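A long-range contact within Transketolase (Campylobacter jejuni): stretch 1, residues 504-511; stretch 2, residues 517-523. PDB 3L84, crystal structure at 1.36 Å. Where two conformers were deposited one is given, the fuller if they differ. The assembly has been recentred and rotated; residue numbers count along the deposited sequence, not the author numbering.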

# COMPACT_ATOMS: atom_id res chain seq x y z
N ALA A 504 -1.52 -26.13 21.56
CA ALA A 504 -2.71 -25.75 22.31
C ALA A 504 -2.35 -25.32 23.73
O ALA A 504 -1.49 -25.92 24.39
CB ALA A 504 -3.68 -26.94 22.35
N LEU A 505 -3.02 -24.28 24.23
CA LEU A 505 -2.80 -23.76 25.56
C LEU A 505 -3.67 -24.45 26.59
O LEU A 505 -4.68 -25.07 26.30
CB LEU A 505 -3.14 -22.25 25.62
CG LEU A 505 -2.42 -21.35 24.63
CD1 LEU A 505 -2.86 -19.89 24.84
CD2 LEU A 505 -0.91 -21.49 24.77
N ASN A 506 -3.23 -24.33 27.83
CA ASN A 506 -4.08 -24.66 28.94
C ASN A 506 -5.07 -23.53 29.20
O ASN A 506 -4.94 -22.44 28.65
CB ASN A 506 -3.22 -25.04 30.17
CG ASN A 506 -2.42 -26.32 29.92
OD1 ASN A 506 -2.99 -27.40 29.70
ND2 ASN A 506 -1.08 -26.20 29.88
N GLU A 507 -6.04 -23.76 30.07
CA GLU A 507 -7.11 -22.79 30.27
C GLU A 507 -6.62 -21.53 31.00
O GLU A 507 -5.66 -21.58 31.75
CB GLU A 507 -8.30 -23.44 30.99
CG GLU A 507 -9.08 -24.44 30.08
CD GLU A 507 -10.50 -24.74 30.52
OE1 GLU A 507 -11.39 -24.95 29.64
OE2 GLU A 507 -10.74 -24.78 31.75
N PRO A 508 -7.29 -20.39 30.78
CA PRO A 508 -6.91 -19.18 31.50
C PRO A 508 -6.96 -19.37 33.03
O PRO A 508 -7.85 -20.06 33.56
CB PRO A 508 -7.98 -18.17 31.07
CG PRO A 508 -8.47 -18.69 29.77
CD PRO A 508 -8.44 -20.15 29.88
N VAL A 509 -6.00 -18.78 33.74
CA VAL A 509 -5.95 -18.68 35.20
C VAL A 509 -6.72 -17.46 35.72
O VAL A 509 -7.39 -17.50 36.74
CB VAL A 509 -4.47 -18.56 35.66
CG1 VAL A 509 -4.37 -18.27 37.15
CG2 VAL A 509 -3.70 -19.83 35.29
N PHE A 510 -6.60 -16.34 35.02
CA PHE A 510 -7.26 -15.11 35.43
C PHE A 510 -7.40 -14.25 34.17
O PHE A 510 -6.45 -14.11 33.41
CB PHE A 510 -6.48 -14.36 36.53
CG PHE A 510 -7.06 -13.01 36.82
CD1 PHE A 510 -8.22 -12.90 37.55
CD2 PHE A 510 -6.49 -11.88 36.31
CE1 PHE A 510 -8.79 -11.65 37.79
CE2 PHE A 510 -7.04 -10.64 36.56
CZ PHE A 510 -8.18 -10.53 37.28
N GLY A 511 -8.59 -13.70 33.95
CA GLY A 511 -8.91 -12.97 32.75
C GLY A 511 -9.13 -13.85 31.54
O GLY A 511 -9.08 -15.09 31.64
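Stretch 2 517-523: AYLLKES

Residues 517-523 run antiparallel to the irregular segment 504-511 and are joined to it by a single β-bridge between Phe510 and Leu519, whose CA atoms lie 5.2 Å apart. Two main-chain hydrogen bonds hold it: Leu519 N donates to Phe510 O (2.9 Å), and Leu519 O accepts from Val509 N (2.9 Å), one residue before Phe510. The extended conformation at Tyr518 and Leu519 gives way to a corner at Leu520 (phi/psi -95/-26°), and side chains add further contacts, several of them against main-chain atoms.

Leu520, with 76 Å² covered, makes the largest contribution. Its CA-to-CB bond points away from stretch 1, but the m,t rotamer brings the end of the side chain back, placing CD2 3.6 Å from Asn506 O and CD1 3.9 Å from Leu505 CD1.

The CA-to-CB bond of Tyr518 (74 Å²) points toward stretch 1, and chi1 is in the p well. Pro508 CB packs obliquely against its ring, 3.6 Å from Tyr518 CD1, while Leu505 CD1 lies 3.7 Å from Tyr518 OH. At the other end of the residue, Tyr518 CB is 3.4 Å from Gly511 C. Gly511 has a positive phi of 75°, a value that favours glycine, and a CB modelled there would sit only 3.3 Å from Tyr518 CB.

Val509 (70 Å²) contributes most from stretch 1. Its CA-to-CB bond points toward stretch 2, with CG2 3.2 Å from Leu520 O and CG1 3.9 Å from Glu522 OE1. Next to it, Phe510 CB meets Leu519 CD1 at 4.1 Å, although the phenyl group leads away.

Where the backbones no longer pair directly, two waters link the stretches. One donates to Asn506 O (2.7 Å from the water oxygen) and Tyr518 OH (2.8 Å), the other to Glu507 O (2.9 Å) and Leu520 O (2.8 Å).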

# COMPACT_ATOMS: atom_id res chain seq x y z
N ALA A 517 -5.29 -9.20 27.11
CA ALA A 517 -4.23 -10.03 27.68
C ALA A 517 -4.79 -10.70 28.91
O ALA A 517 -5.68 -10.12 29.57
CB ALA A 517 -3.00 -9.19 28.05
N TYR A 518 -4.31 -11.90 29.24
CA TYR A 518 -4.78 -12.62 30.43
C TYR A 518 -3.67 -13.52 30.94
O TYR A 518 -2.68 -13.77 30.22
CB TYR A 518 -6.06 -13.41 30.10
CG TYR A 518 -5.88 -14.52 29.11
CD1 TYR A 518 -5.70 -15.81 29.55
CD2 TYR A 518 -5.93 -14.30 27.74
CE1 TYR A 518 -5.52 -16.86 28.65
CE2 TYR A 518 -5.75 -15.32 26.86
CZ TYR A 518 -5.57 -16.61 27.30
OH TYR A 518 -5.41 -17.68 26.45
N LEU A 519 -3.83 -14.01 32.16
CA LEU A 519 -2.82 -14.89 32.75
C LEU A 519 -3.02 -16.36 32.39
O LEU A 519 -4.11 -16.89 32.58
CB LEU A 519 -2.81 -14.75 34.29
CG LEU A 519 -2.14 -13.50 34.86
CD1 LEU A 519 -2.50 -13.33 36.31
CD2 LEU A 519 -0.61 -13.61 34.69
N LEU A 520 -1.97 -17.00 31.88
CA LEU A 520 -1.89 -18.46 31.69
C LEU A 520 -1.20 -19.13 32.87
O LEU A 520 -1.39 -20.32 33.11
CB LEU A 520 -1.08 -18.83 30.43
CG LEU A 520 -1.78 -18.52 29.15
CD1 LEU A 520 -0.82 -18.70 28.00
CD2 LEU A 520 -3.00 -19.42 28.98
N LYS A 521 -0.35 -18.38 33.57
CA LYS A 521 0.41 -18.91 34.71
C LYS A 521 0.59 -17.77 35.66
O LYS A 521 0.93 -16.66 35.23
CB LYS A 521 1.77 -19.47 34.26
CG LYS A 521 2.63 -20.06 35.36
CD LYS A 521 3.92 -20.58 34.74
CE LYS A 521 4.93 -21.06 35.73
NZ LYS A 521 5.90 -21.95 35.01
N GLU A 522 0.31 -18.01 36.93
CA GLU A 522 0.42 -16.98 37.96
C GLU A 522 1.13 -17.55 39.14
O GLU A 522 0.75 -18.60 39.64
CB GLU A 522 -0.96 -16.47 38.38
CG GLU A 522 -0.96 -15.25 39.34
CD GLU A 522 -2.31 -14.64 39.60
OE1 GLU A 522 -3.33 -15.35 39.53
OE2 GLU A 522 -2.37 -13.43 39.91
N SER A 523 2.13 -16.83 39.61
CA SER A 523 2.92 -17.24 40.76
C SER A 523 2.96 -16.13 41.78
O SER A 523 3.14 -14.95 41.43
CB SER A 523 4.34 -17.60 40.33
OG SER A 523 4.34 -18.63 39.36
O HOH W 1 -6.03 -20.32 27.28
O HOH W 2 -2.79 -22.20 31.51